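Transmembrane beta-barrels (Synthetic construct, PDB 6X9Z) is a computationally designed eight-stranded beta-barrel, built to fold into and span a lipid membrane, with no natural function assigned to it. Local coordinates at residues E2-V13 / V25-L36; L49-V58 / V70-D79. All coordinates share one frame; numbering follows the deposited sequence.

Interaction 1. Residues E2-V13 / V25-L36; sequences EQKPGTLMVYVV and VGGAQYAVSPYL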
loop_
_atom_site.group_PDB
_atom_site.type_symbol
_atom_site.label_atom_id
_atom_site.label_comp_id
_atom_site.label_asym_id
_atom_site.label_seq_id
_atom_site.Cartn_x
_atom_site.Cartn_y
_atom_site.Cartn_z
ATOM N N GLU A 2 -2.643 -17.528 -6.553
ATOM C CA GLU A 2 -3.489 -16.856 -5.576
ATOM C C GLU A 2 -2.665 -16.326 -4.408
ATOM O O GLU A 2 -1.476 -16.621 -4.258
ATOM C CB GLU A 2 -4.561 -17.815 -5.038
ATOM C CG GLU A 2 -5.475 -18.427 -6.087
ATOM C CD GLU A 2 -6.411 -19.486 -5.506
ATOM O OE1 GLU A 2 -6.413 -19.682 -4.271
ATOM O OE2 GLU A 2 -7.146 -20.122 -6.290
ATOM N N GLN A 3 -3.321 -15.532 -3.569
ATOM C CA GLN A 3 -2.786 -15.245 -2.250
ATOM C C GLN A 3 -3.003 -16.445 -1.335
ATOM O O GLN A 3 -3.868 -17.291 -1.575
ATOM C CB GLN A 3 -3.464 -14.026 -1.627
ATOM C CG GLN A 3 -3.321 -12.726 -2.382
ATOM C CD GLN A 3 -4.199 -11.644 -1.786
ATOM O OE1 GLN A 3 -3.762 -10.509 -1.585
ATOM N NE2 GLN A 3 -5.450 -11.994 -1.496
ATOM N N LYS A 4 -2.215 -16.501 -0.266
ATOM C CA LYS A 4 -2.462 -17.456 0.802
ATOM C C LYS A 4 -3.317 -16.770 1.854
ATOM O O LYS A 4 -2.806 -15.897 2.571
ATOM C CB LYS A 4 -1.149 -17.942 1.413
ATOM C CG LYS A 4 -1.313 -19.066 2.418
ATOM C CD LYS A 4 -1.954 -20.273 1.762
ATOM C CE LYS A 4 -1.991 -21.472 2.685
ATOM N NZ LYS A 4 -2.566 -22.639 1.969
ATOM N N PRO A 5 -4.604 -17.098 1.971
ATOM C CA PRO A 5 -5.463 -16.407 2.942
ATOM C C PRO A 5 -4.897 -16.496 4.351
ATOM O O PRO A 5 -4.454 -17.557 4.800
ATOM C CB PRO A 5 -6.800 -17.145 2.817
ATOM C CG PRO A 5 -6.803 -17.637 1.409
ATOM C CD PRO A 5 -5.374 -18.042 1.144
ATOM N N GLY A 6 -4.908 -15.358 5.044
ATOM C CA GLY A 6 -4.294 -15.240 6.344
ATOM C C GLY A 6 -2.882 -14.701 6.320
ATOM O O GLY A 6 -2.308 -14.467 7.389
ATOM N N THR A 7 -2.303 -14.515 5.136
ATOM C CA THR A 7 -0.981 -13.912 5.032
ATOM C C THR A 7 -1.027 -12.488 5.565
ATOM O O THR A 7 -1.880 -11.693 5.157
ATOM C CB THR A 7 -0.498 -13.922 3.584
ATOM O OG1 THR A 7 -0.317 -15.276 3.148
ATOM C CG2 THR A 7 0.823 -13.173 3.457
ATOM N N LEU A 8 -0.129 -12.172 6.490
ATOM C CA LEU A 8 0.006 -10.830 7.036
ATOM C C LEU A 8 1.367 -10.279 6.647
ATOM O O LEU A 8 2.391 -10.945 6.840
ATOM C CB LEU A 8 -0.148 -10.827 8.556
ATOM C CG LEU A 8 -0.133 -9.445 9.218
ATOM C CD1 LEU A 8 -1.317 -8.620 8.772
ATOM C CD2 LEU A 8 -0.110 -9.587 10.737
ATOM N N MET A 9 1.376 -9.075 6.090
ATOM C CA MET A 9 2.618 -8.439 5.685
ATOM C C MET A 9 2.625 -7.005 6.180
ATOM O O MET A 9 1.664 -6.264 5.957
ATOM C CB MET A 9 2.798 -8.498 4.170
ATOM C CG MET A 9 3.145 -9.896 3.685
ATOM S SD MET A 9 3.580 -9.878 1.949
ATOM C CE MET A 9 1.991 -9.431 1.264
ATOM N N VAL A 10 3.700 -6.634 6.863
ATOM C CA VAL A 10 3.932 -5.261 7.285
ATOM C C VAL A 10 4.801 -4.593 6.232
ATOM O O VAL A 10 5.801 -5.166 5.786
ATOM C CB VAL A 10 4.605 -5.212 8.667
ATOM C CG1 VAL A 10 5.022 -3.791 9.003
ATOM C CG2 VAL A 10 3.669 -5.764 9.725
ATOM N N TYR A 11 4.414 -3.387 5.826
ATOM C CA TYR A 11 5.131 -2.658 4.799
ATOM C C TYR A 11 5.504 -1.276 5.311
ATOM O O TYR A 11 4.869 -0.737 6.223
ATOM C CB TYR A 11 4.302 -2.537 3.513
ATOM C CG TYR A 11 3.056 -1.683 3.632
ATOM C CD1 TYR A 11 3.116 -0.307 3.441
ATOM C CD2 TYR A 11 1.818 -2.251 3.909
ATOM C CE1 TYR A 11 1.992 0.482 3.534
ATOM C CE2 TYR A 11 0.680 -1.466 4.004
ATOM C CZ TYR A 11 0.776 -0.097 3.815
ATOM O OH TYR A 11 -0.348 0.696 3.903
ATOM N N VAL A 12 6.550 -0.715 4.715
ATOM C CA VAL A 12 6.920 0.680 4.924
ATOM C C VAL A 12 7.300 1.255 3.569
ATOM O O VAL A 12 8.116 0.673 2.847
ATOM C CB VAL A 12 8.070 0.832 5.939
ATOM C CG1 VAL A 12 7.562 0.579 7.350
ATOM C CG2 VAL A 12 9.200 -0.125 5.616
ATOM N N VAL A 13 6.687 2.377 3.201
ATOM C CA VAL A 13 6.918 2.958 1.886
ATOM C C VAL A 13 7.145 4.454 2.014
ATOM O O VAL A 13 6.677 5.107 2.950
ATOM C CB VAL A 13 5.760 2.687 0.900
ATOM C CG1 VAL A 13 5.504 1.203 0.775
ATOM C CG2 VAL A 13 4.499 3.432 1.323
ATOM N N VAL A 25 4.692 6.012 4.781
ATOM C CA VAL A 25 3.529 5.254 5.213
ATOM C C VAL A 25 4.001 3.913 5.751
ATOM O O VAL A 25 4.745 3.189 5.078
ATOM C CB VAL A 25 2.515 5.062 4.070
ATOM C CG1 VAL A 25 1.328 4.246 4.537
ATOM C CG2 VAL A 25 2.050 6.415 3.536
ATOM N N GLY A 26 3.580 3.596 6.972
ATOM C CA GLY A 26 3.792 2.278 7.541
ATOM C C GLY A 26 2.455 1.627 7.820
ATOM O O GLY A 26 1.529 2.291 8.301
ATOM N N GLY A 27 2.331 0.337 7.520
ATOM C CA GLY A 27 1.057 -0.332 7.698
ATOM C C GLY A 27 1.076 -1.833 7.482
ATOM O O GLY A 27 2.126 -2.471 7.619
ATOM N N ALA A 28 -0.075 -2.406 7.130
ATOM C CA ALA A 28 -0.162 -3.841 6.912
ATOM C C ALA A 28 -1.179 -4.143 5.824
ATOM O O ALA A 28 -2.143 -3.399 5.624
ATOM C CB ALA A 28 -0.535 -4.583 8.199
ATOM N N GLN A 29 -0.947 -5.247 5.125
ATOM C CA GLN A 29 -1.880 -5.793 4.151
ATOM C C GLN A 29 -2.183 -7.228 4.551
ATOM O O GLN A 29 -1.268 -8.049 4.675
ATOM C CB GLN A 29 -1.304 -5.721 2.735
ATOM C CG GLN A 29 -1.136 -4.291 2.220
ATOM C CD GLN A 29 -0.525 -4.220 0.830
ATOM O OE1 GLN A 29 0.085 -5.180 0.356
ATOM N NE2 GLN A 29 -0.690 -3.077 0.168
ATOM N N TYR A 30 -3.462 -7.526 4.756
ATOM C CA TYR A 30 -3.902 -8.836 5.209
ATOM C C TYR A 30 -4.794 -9.445 4.137
ATOM O O TYR A 30 -5.840 -8.880 3.804
ATOM C CB TYR A 30 -4.637 -8.729 6.546
ATOM C CG TYR A 30 -5.140 -10.054 7.070
ATOM C CD1 TYR A 30 -6.473 -10.409 6.936
ATOM C CD2 TYR A 30 -4.281 -10.953 7.688
ATOM C CE1 TYR A 30 -6.939 -11.616 7.404
ATOM C CE2 TYR A 30 -4.741 -12.167 8.161
ATOM C CZ TYR A 30 -6.072 -12.490 8.014
ATOM O OH TYR A 30 -6.555 -13.688 8.478
ATOM N N ALA A 31 -4.375 -10.586 3.596
ATOM C CA ALA A 31 -5.151 -11.288 2.579
ATOM C C ALA A 31 -6.289 -12.035 3.261
ATOM O O ALA A 31 -6.052 -12.974 4.027
ATOM C CB ALA A 31 -4.262 -12.244 1.789
ATOM N N VAL A 32 -7.529 -11.617 2.988
ATOM C CA VAL A 32 -8.701 -12.256 3.584
ATOM C C VAL A 32 -9.242 -13.403 2.742
ATOM O O VAL A 32 -10.037 -14.207 3.251
ATOM C CB VAL A 32 -9.836 -11.237 3.808
ATOM C CG1 VAL A 32 -9.362 -10.091 4.700
ATOM C CG2 VAL A 32 -10.331 -10.709 2.477
ATOM N N SER A 33 -8.846 -13.500 1.478
ATOM C CA SER A 33 -9.337 -14.520 0.559
ATOM C C SER A 33 -8.267 -14.728 -0.511
ATOM O O SER A 33 -7.225 -14.060 -0.484
ATOM C CB SER A 33 -10.688 -14.103 -0.056
ATOM O OG SER A 33 -10.574 -12.916 -0.817
ATOM N N PRO A 34 -8.471 -15.667 -1.449
ATOM C CA PRO A 34 -7.452 -15.858 -2.499
ATOM C C PRO A 34 -7.090 -14.610 -3.286
ATOM O O PRO A 34 -5.955 -14.519 -3.774
ATOM C CB PRO A 34 -8.089 -16.922 -3.399
ATOM C CG PRO A 34 -8.826 -17.770 -2.449
ATOM C CD PRO A 34 -9.401 -16.815 -1.410
ATOM N N TYR A 35 -7.995 -13.642 -3.428
ATOM C CA TYR A 35 -7.713 -12.474 -4.252
ATOM C C TYR A 35 -7.964 -11.136 -3.570
ATOM O O TYR A 35 -7.457 -10.122 -4.061
ATOM C CB TYR A 35 -8.521 -12.537 -5.560
ATOM C CG TYR A 35 -8.202 -13.765 -6.400
ATOM C CD1 TYR A 35 -9.157 -14.750 -6.630
ATOM C CD2 TYR A 35 -6.935 -13.945 -6.943
ATOM C CE1 TYR A 35 -8.861 -15.876 -7.389
ATOM C CE2 TYR A 35 -6.632 -15.062 -7.702
ATOM C CZ TYR A 35 -7.595 -16.025 -7.920
ATOM O OH TYR A 35 -7.289 -17.134 -8.676
ATOM N N LEU A 36 -8.688 -11.089 -2.457
ATOM C CA LEU A 36 -8.963 -9.833 -1.774
ATOM C C LEU A 36 -8.044 -9.661 -0.570
ATOM O O LEU A 36 -7.552 -10.632 0.008
ATOM C CB LEU A 36 -10.425 -9.754 -1.321
ATOM C CG LEU A 36 -11.466 -9.877 -2.437
ATOM C CD1 LEU A 36 -12.879 -9.722 -1.896
ATOM C CD2 LEU A 36 -11.191 -8.869 -3.541
#

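Interaction 2. Residues L49-V58 / V70-D79; sequences LNFLEVGGGV and VKAGFEYNTD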
loop_
_atom_site.group_PDB
_atom_site.type_symbol
_atom_site.label_atom_id
_atom_site.label_comp_id
_atom_site.label_asym_id
_atom_site.label_seq_id
_atom_site.Cartn_x
_atom_site.Cartn_y
_atom_site.Cartn_z
ATOM N N LEU A 49 0.999 16.678 8.206
ATOM C CA LEU A 49 -0.341 16.142 7.986
ATOM C C LEU A 49 -0.238 14.626 8.158
ATOM O O LEU A 49 0.277 13.941 7.271
ATOM C CB LEU A 49 -0.855 16.521 6.606
ATOM C CG LEU A 49 -2.229 16.001 6.179
ATOM C CD1 LEU A 49 -3.323 16.719 6.946
ATOM C CD2 LEU A 49 -2.433 16.169 4.681
ATOM N N ASN A 50 -0.686 14.132 9.306
ATOM C CA ASN A 50 -0.803 12.702 9.552
ATOM C C ASN A 50 -2.159 12.212 9.063
ATOM O O ASN A 50 -3.135 12.965 9.030
ATOM C CB ASN A 50 -0.652 12.385 11.041
ATOM C CG ASN A 50 0.747 12.649 11.564
ATOM O OD1 ASN A 50 1.738 12.393 10.881
ATOM N ND2 ASN A 50 0.834 13.151 12.790
ATOM N N PHE A 51 -2.220 10.935 8.690
ATOM C CA PHE A 51 -3.481 10.377 8.226
ATOM C C PHE A 51 -3.539 8.889 8.529
ATOM O O PHE A 51 -2.530 8.183 8.461
ATOM C CB PHE A 51 -3.688 10.607 6.724
ATOM C CG PHE A 51 -2.679 9.913 5.863
ATOM C CD1 PHE A 51 -2.908 8.629 5.393
ATOM C CD2 PHE A 51 -1.499 10.546 5.516
ATOM C CE1 PHE A 51 -1.978 7.990 4.599
ATOM C CE2 PHE A 51 -0.566 9.913 4.719
ATOM C CZ PHE A 51 -0.805 8.633 4.259
ATOM N N LEU A 52 -4.742 8.427 8.853
ATOM C CA LEU A 52 -5.039 7.012 9.019
ATOM C C LEU A 52 -5.680 6.515 7.729
ATOM O O LEU A 52 -6.691 7.070 7.280
ATOM C CB LEU A 52 -5.968 6.796 10.215
ATOM C CG LEU A 52 -6.001 5.438 10.915
ATOM C CD1 LEU A 52 -6.616 5.591 12.300
ATOM C CD2 LEU A 52 -6.779 4.419 10.105
ATOM N N GLU A 53 -5.094 5.483 7.134
ATOM C CA GLU A 53 -5.549 4.951 5.856
ATOM C C GLU A 53 -6.163 3.574 6.056
ATOM O O GLU A 53 -5.574 2.718 6.724
ATOM C CB GLU A 53 -4.396 4.876 4.857
ATOM C CG GLU A 53 -4.743 4.165 3.570
ATOM C CD GLU A 53 -3.586 4.161 2.593
ATOM O OE1 GLU A 53 -2.905 5.206 2.476
ATOM O OE2 GLU A 53 -3.349 3.110 1.955
ATOM N N VAL A 54 -7.349 3.373 5.484
ATOM C CA VAL A 54 -8.063 2.101 5.542
ATOM C C VAL A 54 -8.641 1.821 4.163
ATOM O O VAL A 54 -9.233 2.708 3.539
ATOM C CB VAL A 54 -9.179 2.107 6.606
ATOM C CG1 VAL A 54 -10.084 0.896 6.442
ATOM C CG2 VAL A 54 -8.582 2.125 8.003
ATOM N N GLY A 55 -8.459 0.597 3.684
ATOM C CA GLY A 55 -8.994 0.218 2.396
ATOM C C GLY A 55 -8.594 -1.201 2.066
ATOM O O GLY A 55 -8.202 -1.970 2.943
ATOM N N GLY A 56 -8.685 -1.532 0.788
ATOM C CA GLY A 56 -8.269 -2.841 0.329
ATOM C C GLY A 56 -8.362 -2.914 -1.176
ATOM O O GLY A 56 -8.615 -1.913 -1.851
ATOM N N GLY A 57 -8.157 -4.113 -1.702
ATOM C CA GLY A 57 -8.257 -4.288 -3.135
ATOM C C GLY A 57 -8.120 -5.735 -3.542
ATOM O O GLY A 57 -8.354 -6.649 -2.748
ATOM N N VAL A 58 -7.746 -5.925 -4.804
ATOM C CA VAL A 58 -7.580 -7.245 -5.393
ATOM C C VAL A 58 -6.100 -7.470 -5.664
ATOM O O VAL A 58 -5.359 -6.536 -5.989
ATOM C CB VAL A 58 -8.411 -7.392 -6.685
ATOM C CG1 VAL A 58 -8.509 -8.854 -7.096
ATOM C CG2 VAL A 58 -9.787 -6.793 -6.490
ATOM N N VAL A 70 -4.175 -4.056 -7.133
ATOM C CA VAL A 70 -4.850 -2.770 -7.227
ATOM C C VAL A 70 -5.623 -2.591 -5.930
ATOM O O VAL A 70 -6.128 -3.566 -5.363
ATOM C CB VAL A 70 -5.774 -2.680 -8.465
ATOM C CG1 VAL A 70 -6.852 -3.749 -8.419
ATOM C CG2 VAL A 70 -6.388 -1.282 -8.602
ATOM N N LYS A 71 -5.665 -1.364 -5.426
ATOM C CA LYS A 71 -6.297 -1.136 -4.139
ATOM C C LYS A 71 -6.914 0.250 -4.127
ATOM O O LYS A 71 -6.519 1.137 -4.887
ATOM C CB LYS A 71 -5.302 -1.289 -2.984
ATOM C CG LYS A 71 -4.325 -0.140 -2.841
ATOM C CD LYS A 71 -3.386 -0.371 -1.668
ATOM C CE LYS A 71 -2.505 0.846 -1.425
ATOM N NZ LYS A 71 -1.505 0.617 -0.348
ATOM N N ALA A 72 -7.904 0.416 -3.255
ATOM C CA ALA A 72 -8.531 1.707 -3.033
ATOM C C ALA A 72 -8.950 1.787 -1.576
ATOM O O ALA A 72 -9.215 0.767 -0.934
ATOM C CB ALA A 72 -9.737 1.928 -3.956
ATOM N N GLY A 73 -8.997 3.008 -1.058
ATOM C CA GLY A 73 -9.409 3.221 0.313
ATOM C C GLY A 73 -9.642 4.683 0.630
ATOM O O GLY A 73 -9.990 5.471 -0.256
ATOM N N PHE A 74 -9.444 5.058 1.891
ATOM C CA PHE A 74 -9.645 6.430 2.328
ATOM C C PHE A 74 -8.558 6.807 3.321
ATOM O O PHE A 74 -8.084 5.971 4.095
ATOM C CB PHE A 74 -11.029 6.620 2.961
ATOM C CG PHE A 74 -12.165 6.322 2.028
ATOM C CD1 PHE A 74 -12.676 7.307 1.205
ATOM C CD2 PHE A 74 -12.717 5.054 1.971
ATOM C CE1 PHE A 74 -13.721 7.036 0.343
ATOM C CE2 PHE A 74 -13.759 4.775 1.107
ATOM C CZ PHE A 74 -14.262 5.769 0.295
ATOM N N GLU A 75 -8.160 8.074 3.280
ATOM C CA GLU A 75 -7.165 8.624 4.194
ATOM C C GLU A 75 -7.864 9.601 5.128
ATOM O O GLU A 75 -8.296 10.676 4.703
ATOM C CB GLU A 75 -6.031 9.302 3.431
ATOM C CG GLU A 75 -5.187 8.332 2.626
ATOM C CD GLU A 75 -4.062 9.009 1.877
ATOM O OE1 GLU A 75 -3.946 10.249 1.967
ATOM O OE2 GLU A 75 -3.293 8.298 1.197
ATOM N N TYR A 76 -7.980 9.217 6.396
ATOM C CA TYR A 76 -8.564 10.069 7.430
ATOM C C TYR A 76 -7.467 11.007 7.915
ATOM O O TYR A 76 -6.646 10.651 8.763
ATOM C CB TYR A 76 -9.131 9.225 8.567
ATOM C CG TYR A 76 -10.206 8.239 8.143
ATOM C CD1 TYR A 76 -9.888 7.094 7.418
ATOM C CD2 TYR A 76 -11.534 8.442 8.490
ATOM C CE1 TYR A 76 -10.866 6.195 7.034
ATOM C CE2 TYR A 76 -12.516 7.548 8.112
ATOM C CZ TYR A 76 -12.176 6.428 7.386
ATOM O OH TYR A 76 -13.158 5.541 7.016
ATOM N N ASN A 77 -7.454 12.221 7.364
ATOM C CA ASN A 77 -6.374 13.162 7.615
ATOM C C ASN A 77 -6.541 13.842 8.969
ATOM O O ASN A 77 -7.617 13.847 9.571
ATOM C CB ASN A 77 -6.324 14.233 6.526
ATOM C CG ASN A 77 -6.346 13.653 5.131
ATOM O OD1 ASN A 77 -7.317 13.825 4.393
ATOM N ND2 ASN A 77 -5.272 12.967 4.754
ATOM N N THR A 78 -5.452 14.450 9.435
ATOM C CA THR A 78 -5.481 15.196 10.685
ATOM C C THR A 78 -6.025 16.609 10.511
ATOM O O THR A 78 -6.029 17.378 11.479
ATOM C CB THR A 78 -4.081 15.240 11.305
ATOM O OG1 THR A 78 -4.147 15.870 12.590
ATOM C CG2 THR A 78 -3.122 16.010 10.420
ATOM N N ASP A 79 -6.474 16.967 9.308
ATOM C CA ASP A 79 -7.230 18.188 9.073
ATOM C C ASP A 79 -8.733 17.962 9.168
ATOM O O ASP A 79 -9.507 18.807 8.701
ATOM C CB ASP A 79 -6.878 18.776 7.704
ATOM C CG ASP A 79 -5.473 19.337 7.658
ATOM O OD1 ASP A 79 -4.773 19.259 8.689
ATOM O OD2 ASP A 79 -5.069 19.858 6.595
HETATM O O HOH W 1 0.011 3.097 1.284
#

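Interaction 1. Residues E2-V13 / V25-L36
Y11 lies across G27, its ring over the bare backbone: G27 CA sits 4.1 Å from the ring centroid in a CH-pi contact over one face. The ring is placed there by chi1 of 67°, which sets CG between the backbone N and carbonyl carbon. V25 CG1 meets the ring edge, 4.0 Å from Y11 CE1; beyond it, Y11 OH is hydrogen-bonded to D39, as is Q29 NE2. On the other face of the sheet, L8 CD1 packs 3.9 Å from Y30 CD2, at the edge of the tyrosine ring.

Backbone bonds run in reciprocal pairs at M9-Q29, Y11-G27 and V13-V25. Before L8, A31 holds the two segments together, its N bonded to T7 O and its O taking G6 N at 2.8 Å.

Q3 ties the N-terminal segment to the turn after A31. Its backbone N bonds P34 O at 2.8 Å, while its extended side chain carries NE2 to L36 O, 2.9 Å away, and more weakly to S33 O; the L36 oxygen lies in the amide plane. This is an antiparallel beta-hairpin of a closed barrel, with a tyrosine lying over a glycine on the inner face.

Interaction 2. Residues L49-V58 / V70-D79
E75 reaches across to F51 and lays its whole side chain along the ring. E75 CB is 3.7 Å from F51 CD1, and E75 CG approaches the same ring carbon. E75 CD comes to 3.6 Å from F51 CE1, over the ring face, with the carboxylate and ring planes 18° apart, a stacked placement. At the tip, E75 OE1 stands above the centre of the F51 ring, whereas E75 OE2 looks toward E53, 3.4 Å from E53 OE1. The two carboxylates lie side by side, their planes 12° apart; the closeness of these like charges would probably raise the pKa of one of them. F51 offers its face with CG folded back over its own main chain, chi1 64°.

The two strands form a hairpin of the antiparallel barrel, joined by the hydrogen-bonded pairs L52-Y76, V54-F74, G56-A72 and V58-V70: E53, E75 and F51 face the interior, and L52, V54, F74 and Y76 are on the outer surface, where a membrane protein would meet lipid. Further along, G55 and G73 form a non-hydrogen-bonded pair without side chains; their CA atoms are 3.7 Å apart, the shortest CA-CA distance of the register.

E53 OE2 also forms a long salt bridge, 3.9 Å, with K71 NZ, and one water bridges the two weakly; the lysine's stronger partner is D39. On the outer face, L52 O lies in the plane of the Y76 ring, at its edge, 3.2 Å from Y76 CD1. Past the end of strand 70-77, the carboxylate of D79 meets L49 CD1, 3.4 Å from D79 OD1.

Interactions 1 and 2 are two hairpins of one eight-stranded antiparallel barrel, separated by strand 36-45, the first closing before the second opens along the chain, with centres about 15 Å apart. The intervening strand is hydrogen-bonded to strand 22-31 on one side and to strand 49-59 on the other. The hairpins also touch directly: V25 CG2 packs 3.7 Å from F51 CZ, and near one barrel end Y35 and L36 lie against V58 and G57. Inside the barrel, D39 of strand 36-45 is the shared polar partner of both. A polar network thus links the two hairpins through the interior, alongside the continuous sheet.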